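Local coordinates for glyoxalase family protein (Enterococcus faecalis, PDB 2P25) that is of unknown function but belongs to the glyoxalase/bleomycin resistance/dioxygenase superfamily, built from paired beta-alpha-beta-beta-beta modules and assembled here as a dimer, at residues A[23-33]-A[45-56]; A[75-85]-A[118-126]. All coordinates share one frame; numbering follows the deposited sequence. Where two conformers were deposited one is given.

Contact 1 of 2, residues A[23-33]-A[45-56]; sequences YVEKLGFEVLR and LDLKLGSQELEI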
loop_
_atom_site.group_PDB
_atom_site.type_symbol
_atom_site.label_atom_id
_atom_site.label_comp_id
_atom_site.label_asym_id
_atom_site.label_seq_id
_atom_site.Cartn_x
_atom_site.Cartn_y
_atom_site.Cartn_z
ATOM N N TYR A 23 15.366 -2.799 -1.513
ATOM C CA TYR A 23 14.480 -2.389 -2.607
ATOM C C TYR A 23 15.169 -2.160 -3.947
ATOM O O TYR A 23 14.636 -2.499 -4.988
ATOM C CB TYR A 23 13.665 -1.156 -2.212
ATOM C CG TYR A 23 12.609 -1.468 -1.189
ATOM C CD1 TYR A 23 11.404 -2.033 -1.570
ATOM C CD2 TYR A 23 12.820 -1.209 0.184
ATOM C CE1 TYR A 23 10.421 -2.333 -0.643
ATOM C CE2 TYR A 23 11.833 -1.514 1.131
ATOM C CZ TYR A 23 10.634 -2.061 0.705
ATOM O OH TYR A 23 9.622 -2.368 1.588
ATOM N N VAL A 24 16.347 -1.550 -3.908
ATOM C CA VAL A 24 17.059 -1.252 -5.132
ATOM C C VAL A 24 17.881 -2.458 -5.572
ATOM O O VAL A 24 17.712 -2.944 -6.703
ATOM C CB VAL A 24 17.912 0.026 -4.990
ATOM C CG1 VAL A 24 18.749 0.282 -6.280
ATOM C CG2 VAL A 24 16.999 1.248 -4.663
ATOM N N GLU A 25 18.775 -2.942 -4.713
ATOM C CA GLU A 25 19.710 -3.984 -5.144
ATOM C C GLU A 25 19.066 -5.356 -5.353
ATOM O O GLU A 25 19.367 -6.043 -6.338
ATOM C CB GLU A 25 20.957 -4.049 -4.227
ATOM C CG GLU A 25 21.812 -2.752 -4.227
ATOM C CD GLU A 25 22.336 -2.363 -5.617
ATOM O OE1 GLU A 25 22.664 -3.273 -6.421
ATOM O OE2 GLU A 25 22.422 -1.146 -5.908
ATOM N N LYS A 26 18.168 -5.751 -4.459
ATOM C CA LYS A 26 17.568 -7.062 -4.538
ATOM C C LYS A 26 16.283 -7.111 -5.334
ATOM O O LYS A 26 16.153 -7.926 -6.249
ATOM C CB LYS A 26 17.391 -7.668 -3.137
ATOM C CG LYS A 26 18.717 -7.809 -2.445
ATOM C CD LYS A 26 18.586 -8.310 -1.015
ATOM C CE LYS A 26 19.967 -8.555 -0.420
ATOM N NZ LYS A 26 19.903 -9.021 1.014
ATOM N N LEU A 27 15.335 -6.244 -5.009
ATOM C CA LEU A 27 14.057 -6.218 -5.717
ATOM C C LEU A 27 14.166 -5.566 -7.100
ATOM O O LEU A 27 13.265 -5.722 -7.936
ATOM C CB LEU A 27 12.978 -5.515 -4.882
ATOM C CG LEU A 27 12.108 -6.476 -4.043
ATOM C CD1 LEU A 27 12.875 -7.659 -3.462
ATOM C CD2 LEU A 27 11.279 -5.797 -3.025
ATOM N N GLY A 28 15.258 -4.837 -7.324
ATOM C CA GLY A 28 15.553 -4.285 -8.646
ATOM C C GLY A 28 14.813 -3.020 -9.012
ATOM O O GLY A 28 14.697 -2.678 -10.200
ATOM N N PHE A 29 14.316 -2.296 -8.012
ATOM C CA PHE A 29 13.766 -0.984 -8.264
ATOM C C PHE A 29 14.934 -0.074 -8.644
ATOM O O PHE A 29 16.082 -0.308 -8.221
ATOM C CB PHE A 29 13.033 -0.475 -7.031
ATOM C CG PHE A 29 11.663 -1.025 -6.896
ATOM C CD1 PHE A 29 10.573 -0.356 -7.468
ATOM C CD2 PHE A 29 11.443 -2.202 -6.195
ATOM C CE1 PHE A 29 9.274 -0.846 -7.339
ATOM C CE2 PHE A 29 10.133 -2.717 -6.048
ATOM C CZ PHE A 29 9.055 -2.037 -6.633
ATOM N N GLU A 30 14.662 0.891 -9.510
ATOM C CA GLU A 30 15.655 1.890 -9.851
ATOM C C GLU A 30 15.335 3.182 -9.125
ATOM O O GLU A 30 14.166 3.503 -8.895
ATOM C CB GLU A 30 15.659 2.118 -11.367
ATOM C CG GLU A 30 16.272 0.928 -12.142
ATOM C CD GLU A 30 16.069 1.023 -13.641
ATOM O OE1 GLU A 30 15.711 2.123 -14.133
ATOM O OE2 GLU A 30 16.284 -0.012 -14.333
ATOM N N VAL A 31 16.367 3.961 -8.800
ATOM C CA VAL A 31 16.112 5.269 -8.196
ATOM C C VAL A 31 15.553 6.249 -9.234
ATOM O O VAL A 31 16.130 6.436 -10.318
ATOM C CB VAL A 31 17.395 5.864 -7.554
ATOM C CG1 VAL A 31 17.126 7.286 -7.079
ATOM C CG2 VAL A 31 17.883 4.980 -6.406
ATOM N N LEU A 32 14.416 6.845 -8.909
ATOM C CA LEU A 32 13.838 7.939 -9.684
ATOM C C LEU A 32 14.307 9.275 -9.130
ATOM O O LEU A 32 14.767 10.135 -9.876
ATOM C CB LEU A 32 12.312 7.868 -9.639
ATOM C CG LEU A 32 11.538 8.859 -10.491
ATOM C CD1 LEU A 32 11.888 8.643 -11.952
ATOM C CD2 LEU A 32 10.048 8.614 -10.243
ATOM N N ARG A 33 14.167 9.455 -7.818
ATOM C CA ARG A 33 14.674 10.648 -7.156
ATOM C C ARG A 33 15.046 10.353 -5.709
ATOM O O ARG A 33 14.512 9.430 -5.110
ATOM C CB ARG A 33 13.717 11.853 -7.317
ATOM C CG ARG A 33 12.426 11.805 -6.575
ATOM C CD ARG A 33 11.564 13.054 -6.931
ATOM N NE ARG A 33 11.138 13.036 -8.332
ATOM C CZ ARG A 33 10.147 12.268 -8.808
ATOM N NH1 ARG A 33 9.835 12.316 -10.098
ATOM N NH2 ARG A 33 9.464 11.456 -8.002
ATOM N N LEU A 45 12.886 8.834 -0.854
ATOM C CA LEU A 45 13.462 8.070 -1.953
ATOM C C LEU A 45 12.330 7.551 -2.823
ATOM O O LEU A 45 11.490 6.760 -2.331
ATOM C CB LEU A 45 14.304 6.920 -1.353
ATOM C CG LEU A 45 15.032 5.948 -2.269
ATOM C CD1 LEU A 45 16.081 6.684 -3.161
ATOM C CD2 LEU A 45 15.655 4.803 -1.485
ATOM N N ASP A 46 12.244 8.047 -4.063
ATOM C CA ASP A 46 11.246 7.559 -5.042
ATOM C C ASP A 46 11.878 6.535 -5.982
ATOM O O ASP A 46 12.909 6.790 -6.593
ATOM C CB ASP A 46 10.635 8.691 -5.875
ATOM C CG ASP A 46 9.806 9.667 -5.040
ATOM O OD1 ASP A 46 8.941 9.214 -4.282
ATOM O OD2 ASP A 46 9.995 10.887 -5.175
ATOM N N LEU A 47 11.231 5.383 -6.100
ATOM C CA LEU A 47 11.779 4.244 -6.851
ATOM C C LEU A 47 10.799 3.820 -7.927
ATOM O O LEU A 47 9.588 3.945 -7.757
ATOM C CB LEU A 47 12.011 3.054 -5.913
ATOM C CG LEU A 47 12.937 3.250 -4.707
ATOM C CD1 LEU A 47 13.102 1.985 -3.892
ATOM C CD2 LEU A 47 14.312 3.773 -5.151
ATOM N N LYS A 48 11.325 3.290 -9.023
ATOM C CA LYS A 48 10.491 2.945 -10.143
ATOM C C LYS A 48 10.879 1.539 -10.558
ATOM O O LYS A 48 12.072 1.257 -10.721
ATOM C CB LYS A 48 10.794 3.895 -11.305
ATOM C CG LYS A 48 9.748 3.951 -12.418
ATOM C CD LYS A 48 8.758 5.097 -12.174
ATOM C CE LYS A 48 7.793 5.254 -13.338
ATOM N NZ LYS A 48 6.800 4.139 -13.335
ATOM N N LEU A 49 9.889 0.665 -10.714
ATOM C CA LEU A 49 10.088 -0.529 -11.555
ATOM C C LEU A 49 8.938 -0.710 -12.531
ATOM O O LEU A 49 7.785 -0.906 -12.129
ATOM C CB LEU A 49 10.299 -1.803 -10.725
ATOM C CG LEU A 49 10.624 -3.081 -11.528
ATOM C CD1 LEU A 49 11.953 -2.990 -12.289
ATOM C CD2 LEU A 49 10.629 -4.296 -10.639
ATOM N N GLY A 50 9.267 -0.661 -13.820
ATOM C CA GLY A 50 8.246 -0.706 -14.859
ATOM C C GLY A 50 7.436 0.575 -14.792
ATOM O O GLY A 50 7.979 1.662 -15.008
ATOM N N SER A 51 6.145 0.449 -14.480
ATOM C CA SER A 51 5.237 1.586 -14.471
ATOM C C SER A 51 4.812 1.808 -13.031
ATOM O O SER A 51 4.044 2.706 -12.717
ATOM C CB SER A 51 4.032 1.324 -15.382
ATOM O OG SER A 51 3.113 0.424 -14.778
ATOM N N GLN A 52 5.354 0.963 -12.161
ATOM C CA GLN A 52 5.112 0.987 -10.745
ATOM C C GLN A 52 6.015 2.037 -10.072
ATOM O O GLN A 52 7.177 2.175 -10.440
ATOM C CB GLN A 52 5.423 -0.399 -10.208
ATOM C CG GLN A 52 4.860 -0.666 -8.853
ATOM C CD GLN A 52 5.568 -1.798 -8.172
ATOM O OE1 GLN A 52 5.994 -2.757 -8.826
ATOM N NE2 GLN A 52 5.695 -1.710 -6.853
ATOM N N GLU A 53 5.480 2.776 -9.104
ATOM C CA GLU A 53 6.318 3.690 -8.323
ATOM C C GLU A 53 6.188 3.437 -6.830
ATOM O O GLU A 53 5.093 3.175 -6.311
ATOM C CB GLU A 53 5.996 5.138 -8.663
ATOM C CG GLU A 53 6.898 6.167 -7.999
ATOM C CD GLU A 53 6.909 7.508 -8.753
ATOM O OE1 GLU A 53 6.668 7.520 -9.984
ATOM O OE2 GLU A 53 7.166 8.546 -8.105
ATOM N N LEU A 54 7.323 3.497 -6.147
ATOM C CA LEU A 54 7.355 3.253 -4.718
ATOM C C LEU A 54 8.028 4.449 -4.075
ATOM O O LEU A 54 9.121 4.833 -4.488
ATOM C CB LEU A 54 8.157 1.970 -4.463
ATOM C CG LEU A 54 7.828 1.006 -3.362
ATOM C CD1 LEU A 54 6.408 0.433 -3.542
ATOM C CD2 LEU A 54 8.896 -0.076 -3.392
ATOM N N GLU A 55 7.365 5.077 -3.113
ATOM C CA GLU A 55 7.907 6.223 -2.390
ATOM C C GLU A 55 8.293 5.813 -0.983
ATOM O O GLU A 55 7.431 5.383 -0.220
ATOM C CB GLU A 55 6.828 7.267 -2.317
ATOM C CG GLU A 55 7.195 8.592 -1.808
ATOM C CD GLU A 55 6.151 9.601 -2.229
ATOM O OE1 GLU A 55 6.141 10.024 -3.422
ATOM O OE2 GLU A 55 5.328 9.939 -1.375
ATOM N N ILE A 56 9.559 5.972 -0.628
ATOM C CA ILE A 56 10.016 5.503 0.677
ATOM C C ILE A 56 10.496 6.681 1.494
ATOM O O ILE A 56 11.353 7.450 1.027
ATOM C CB ILE A 56 11.123 4.441 0.554
ATOM C CG1 ILE A 56 10.704 3.362 -0.462
ATOM C CG2 ILE A 56 11.444 3.864 1.939
ATOM C CD1 ILE A 56 11.642 2.205 -0.570
#
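The ring of Phe29 lies between two aliphatic groups: Leu54 CD2 sits over one face, 4.0 Å from the ring centroid, and Leu49 CB over the opposite face. The amide end of Gln52 meets the ring edge, its plane 87° from that of the ring. Tyr23 takes Ile56 CD1 over one face, while its hydroxyl reaches Asp116 beyond the contact. These rings pack the chain of helix 16-26 and the loop after it on a mixed sheet of strand order 1-4-3-2, as in the glyoxalase superfamily. Leu47 reaches the helix with both methyls, CD1 against Tyr23 CB at 3.6 Å and CD2 against Val24 CG2. Strand 30-37 pairs antiparallel with strand 42-49: Glu30 and Lys48 exchange two backbone bonds, and a classic beta bulge follows, where Leu32 N (2.8 Å) and Arg33 N (3.2 Å) both donate to Asp46 O. On the sheet face away from the helix, Arg33 holds CG between its backbone N and carbonyl carbon (chi1 71°) and bends again at chi3, which brings the edge of the guanidinium back to Asp46. That carboxylate also pairs with Lys44, and Glu53 makes a longer salt bridge to Arg33. Arg33 NH2 binds Asp46 OD2 at 2.9 Å, with the oxygen near the guanidinium plane but the nitrogen well above the carboxylate plane.

Contact 2 of 2, residues A[75-85]-A[118-126]; sequences RHLAFKVEHIE and DGLPLELHE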
loop_
_atom_site.group_PDB
_atom_site.type_symbol
_atom_site.label_atom_id
_atom_site.label_comp_id
_atom_site.label_asym_id
_atom_site.label_seq_id
_atom_site.Cartn_x
_atom_site.Cartn_y
_atom_site.Cartn_z
ATOM N N ARG A 75 -1.931 -2.660 5.137
ATOM C CA ARG A 75 -1.485 -3.907 5.760
ATOM C C ARG A 75 -0.305 -4.553 5.016
ATOM O O ARG A 75 0.719 -4.893 5.612
ATOM C CB ARG A 75 -2.670 -4.900 5.765
ATOM C CG ARG A 75 -2.357 -6.270 6.319
ATOM C CD ARG A 75 -3.637 -7.092 6.151
ATOM N NE ARG A 75 -3.553 -8.462 6.630
ATOM C CZ ARG A 75 -4.340 -8.988 7.583
ATOM N NH1 ARG A 75 -5.258 -8.259 8.245
ATOM N NH2 ARG A 75 -4.176 -10.262 7.906
ATOM N N HIS A 76 -0.483 -4.782 3.731
ATOM C CA HIS A 76 0.596 -5.402 2.926
ATOM C C HIS A 76 0.501 -5.015 1.480
ATOM O O HIS A 76 -0.505 -4.452 1.045
ATOM C CB HIS A 76 0.692 -6.928 3.144
ATOM C CG HIS A 76 -0.473 -7.728 2.608
ATOM N ND1 HIS A 76 -0.782 -7.814 1.269
ATOM C CD2 HIS A 76 -1.355 -8.537 3.247
ATOM C CE1 HIS A 76 -1.819 -8.621 1.104
ATOM N NE2 HIS A 76 -2.199 -9.050 2.294
ATOM N N LEU A 77 1.564 -5.324 0.724
ATOM C CA LEU A 77 1.584 -5.082 -0.706
ATOM C C LEU A 77 1.855 -6.428 -1.349
ATOM O O LEU A 77 2.685 -7.170 -0.847
ATOM C CB LEU A 77 2.754 -4.155 -1.047
ATOM C CG LEU A 77 3.017 -3.784 -2.487
ATOM C CD1 LEU A 77 1.787 -3.135 -3.114
ATOM C CD2 LEU A 77 4.217 -2.790 -2.483
ATOM N N ALA A 78 1.104 -6.763 -2.397
ATOM C CA ALA A 78 1.236 -8.084 -3.023
ATOM C C ALA A 78 1.705 -7.937 -4.448
ATOM O O ALA A 78 1.165 -7.100 -5.183
ATOM C CB ALA A 78 -0.108 -8.785 -3.000
ATOM N N PHE A 79 2.642 -8.803 -4.851
ATOM C CA PHE A 79 3.149 -8.830 -6.214
ATOM C C PHE A 79 2.565 -10.024 -6.980
ATOM O O PHE A 79 2.510 -11.131 -6.447
ATOM C CB PHE A 79 4.685 -8.943 -6.183
ATOM C CG PHE A 79 5.371 -7.763 -5.559
ATOM C CD1 PHE A 79 5.586 -6.605 -6.291
ATOM C CD2 PHE A 79 5.823 -7.809 -4.236
ATOM C CE1 PHE A 79 6.221 -5.490 -5.703
ATOM C CE2 PHE A 79 6.469 -6.719 -3.663
ATOM C CZ PHE A 79 6.673 -5.555 -4.412
ATOM N N LYS A 80 2.136 -9.809 -8.226
ATOM C CA LYS A 80 1.697 -10.912 -9.066
ATOM C C LYS A 80 2.936 -11.550 -9.697
ATOM O O LYS A 80 3.802 -10.835 -10.231
ATOM C CB LYS A 80 0.745 -10.456 -10.190
ATOM C CG LYS A 80 0.016 -11.666 -10.844
ATOM C CD LYS A 80 -0.974 -11.269 -11.926
ATOM C CE LYS A 80 -1.439 -12.511 -12.663
ATOM N NZ LYS A 80 -0.290 -13.473 -12.805
ATOM N N VAL A 81 3.032 -12.872 -9.580
ATOM C CA VAL A 81 4.131 -13.626 -10.208
ATOM C C VAL A 81 3.590 -14.694 -11.140
ATOM O O VAL A 81 2.458 -15.182 -10.990
ATOM C CB VAL A 81 5.118 -14.254 -9.151
ATOM C CG1 VAL A 81 5.755 -13.138 -8.254
ATOM C CG2 VAL A 81 4.407 -15.256 -8.275
ATOM N N GLU A 82 4.417 -15.064 -12.115
ATOM C CA GLU A 82 4.027 -16.081 -13.079
ATOM C C GLU A 82 4.273 -17.475 -12.513
ATOM O O GLU A 82 3.401 -18.336 -12.567
ATOM C CB GLU A 82 4.812 -15.886 -14.379
ATOM C CG GLU A 82 4.705 -14.469 -14.946
ATOM C CD GLU A 82 5.397 -14.265 -16.307
ATOM O OE1 GLU A 82 5.991 -15.231 -16.893
ATOM O OE2 GLU A 82 5.345 -13.101 -16.794
ATOM N N HIS A 83 5.474 -17.702 -12.000
ATOM C CA HIS A 83 5.789 -18.982 -11.398
ATOM C C HIS A 83 6.511 -18.709 -10.095
ATOM O O HIS A 83 7.653 -18.223 -10.066
ATOM C CB HIS A 83 6.585 -19.892 -12.349
ATOM C CG HIS A 83 6.356 -21.352 -12.101
ATOM N ND1 HIS A 83 7.291 -22.163 -11.494
ATOM C CD2 HIS A 83 5.280 -22.136 -12.346
ATOM C CE1 HIS A 83 6.806 -23.387 -11.390
ATOM N NE2 HIS A 83 5.588 -23.398 -11.904
ATOM N N ILE A 84 5.790 -18.969 -9.014
ATOM C CA ILE A 84 6.202 -18.538 -7.667
ATOM C C ILE A 84 7.512 -19.166 -7.154
ATOM O O ILE A 84 8.305 -18.499 -6.503
ATOM C CB ILE A 84 5.047 -18.717 -6.669
ATOM C CG1 ILE A 84 5.294 -17.894 -5.402
ATOM C CG2 ILE A 84 4.784 -20.214 -6.386
ATOM C CD1 ILE A 84 4.012 -17.661 -4.618
ATOM N N GLU A 85 7.763 -20.420 -7.517
ATOM C CA GLU A 85 8.949 -21.141 -7.050
ATOM C C GLU A 85 10.241 -20.444 -7.445
ATOM O O GLU A 85 11.178 -20.358 -6.636
ATOM C CB GLU A 85 8.916 -22.604 -7.562
ATOM C CG GLU A 85 7.819 -23.427 -6.858
ATOM C CD GLU A 85 6.449 -23.386 -7.556
ATOM O OE1 GLU A 85 6.282 -22.697 -8.587
ATOM O OE2 GLU A 85 5.510 -24.044 -7.045
ATOM N N ASP A 118 12.221 -3.798 7.795
ATOM C CA ASP A 118 11.438 -3.348 8.964
ATOM C C ASP A 118 10.196 -4.211 9.213
ATOM O O ASP A 118 9.295 -3.842 9.994
ATOM C CB ASP A 118 11.063 -1.872 8.805
ATOM C CG ASP A 118 12.274 -0.986 8.852
ATOM O OD1 ASP A 118 13.047 -1.067 9.838
ATOM O OD2 ASP A 118 12.473 -0.261 7.891
ATOM N N GLY A 119 10.162 -5.372 8.576
ATOM C CA GLY A 119 9.080 -6.334 8.843
ATOM C C GLY A 119 7.778 -6.084 8.098
ATOM O O GLY A 119 6.735 -6.652 8.469
ATOM N N LEU A 120 7.814 -5.254 7.050
ATOM C CA LEU A 120 6.623 -5.039 6.226
ATOM C C LEU A 120 6.325 -6.317 5.460
ATOM O O LEU A 120 7.204 -6.804 4.743
ATOM C CB LEU A 120 6.834 -3.902 5.218
ATOM C CG LEU A 120 5.626 -3.625 4.296
ATOM C CD1 LEU A 120 4.302 -3.291 5.075
ATOM C CD2 LEU A 120 5.987 -2.512 3.328
ATOM N N PRO A 121 5.113 -6.891 5.618
ATOM C CA PRO A 121 4.789 -8.075 4.795
ATOM C C PRO A 121 4.624 -7.733 3.323
ATOM O O PRO A 121 3.893 -6.785 2.950
ATOM C CB PRO A 121 3.450 -8.582 5.388
ATOM C CG PRO A 121 3.336 -7.878 6.755
ATOM C CD PRO A 121 4.026 -6.557 6.554
ATOM N N LEU A 122 5.286 -8.533 2.484
ATOM C CA LEU A 122 5.208 -8.390 1.043
ATOM C C LEU A 122 4.789 -9.749 0.521
ATOM O O LEU A 122 5.440 -10.766 0.805
ATOM C CB LEU A 122 6.560 -7.958 0.468
ATOM C CG LEU A 122 7.040 -6.585 0.981
ATOM C CD1 LEU A 122 8.494 -6.325 0.540
ATOM C CD2 LEU A 122 6.100 -5.500 0.390
ATOM N N GLU A 123 3.684 -9.776 -0.211
ATOM C CA GLU A 123 3.152 -11.051 -0.683
ATOM C C GLU A 123 3.564 -11.354 -2.123
ATOM O O GLU A 123 3.639 -10.447 -2.950
ATOM C CB GLU A 123 1.648 -11.002 -0.559
ATOM C CG GLU A 123 0.916 -12.313 -0.776
ATOM C CD GLU A 123 -0.580 -12.091 -0.845
ATOM O OE1 GLU A 123 -1.169 -11.668 0.163
ATOM O OE2 GLU A 123 -1.178 -12.277 -1.912
ATOM N N LEU A 124 3.773 -12.639 -2.417
ATOM C CA LEU A 124 3.850 -13.142 -3.790
ATOM C C LEU A 124 2.590 -13.944 -4.046
ATOM O O LEU A 124 2.191 -14.778 -3.217
ATOM C CB LEU A 124 5.070 -14.057 -3.946
ATOM C CG LEU A 124 6.471 -13.500 -3.667
ATOM C CD1 LEU A 124 7.533 -14.604 -3.828
ATOM C CD2 LEU A 124 6.761 -12.325 -4.582
ATOM N N HIS A 125 1.945 -13.689 -5.187
ATOM C CA HIS A 125 0.691 -14.345 -5.500
ATOM C C HIS A 125 0.640 -14.682 -6.985
ATOM O O HIS A 125 0.895 -13.817 -7.819
ATOM C CB HIS A 125 -0.456 -13.385 -5.145
ATOM C CG HIS A 125 -1.787 -14.043 -4.993
ATOM N ND1 HIS A 125 -2.438 -14.665 -6.038
ATOM C CD2 HIS A 125 -2.614 -14.136 -3.925
ATOM C CE1 HIS A 125 -3.602 -15.129 -5.615
ATOM N NE2 HIS A 125 -3.734 -14.821 -4.336
ATOM N N GLU A 126 0.309 -15.927 -7.312
ATOM C CA GLU A 126 0.139 -16.313 -8.715
ATOM C C GLU A 126 -1.198 -15.827 -9.305
ATOM O O GLU A 126 -2.077 -15.345 -8.568
ATOM C CB GLU A 126 0.293 -17.815 -8.860
ATOM C CG GLU A 126 1.763 -18.240 -8.780
ATOM C CD GLU A 126 2.038 -19.661 -9.279
ATOM O OE1 GLU A 126 1.077 -20.439 -9.527
ATOM O OE2 GLU A 126 3.231 -19.996 -9.430
HETATM O O HOH W 1 3.913 -22.699 -9.579
#
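Glu126, the C-terminal residue, reaches across to the turn that leads from strand 73-80 into helix 84-93. Its side chain runs extended beyond CG, and OE2 accepts the backbone N-H of Ile84 at 2.8 Å, nearly straight at 166°, on the lone pair directed away from the other carboxylate oxygen. A water donates to the same OE2 and to Glu85 OE1, bridging the two carboxylates. Glu126 OE2 and Glu85 OE1 themselves stay 4.2 Å apart as like charges; Lys110 pairs with Glu85 and probably eases the repulsion. Since Ile84 begins the helix, the negative charge at its N-terminus is probably favourable as well. Glu123 lies on the other side of the strand from Leu124. Its CB packs on Ala78 CB at 3.7 Å, and its carboxylate passes obliquely by the His76 ring, while OE2 bonds to His8 of the second subunit. Its N-H and C=O both bond to strand 73-80, Glu123 N giving to Leu77 O and Glu123 O receiving from Phe79 N (2.7 Å). Leu124 CD2 meets Val81 CG1 at 3.9 Å, and its CB meets Ile84 CD1 at 3.8 Å. Val87, Ile88 and Leu91 of helix 84-93 also pack on Leu124. The ladder continues through His125 N to Phe79 O and His125 O to Val81 N. This parallel pairing of the first and last strands of a mixed 1-4-3-2 sheet is typical of the glyoxalase superfamily.

Overall arrangement
Contact 1 joins helix 16-26 and strand 30-37 to strands 42-49 and 52-58, whereas contact 2 pairs the first and last strands of the second sheet; both sheets have strand order 1-4-3-2. Their centres are about 16 Å apart, yet side chains meet between them: Leu54 CD1 lies 4.0 Å from Leu77 CD2, and the amide end of Gln52 touches the Phe79 ring. Tyr23 OH also lies against Leu120 and Leu122, so side-chain packing joins the two sheets. Both contacts touch the second subunit. In contact 2, His76, Leu77 and Ala78 pair antiparallel with a strand of that subunit, continuing the sheet across the dimer interface; contact 1 reaches it through packing such as Gln52 on Phe3 of the second subunit.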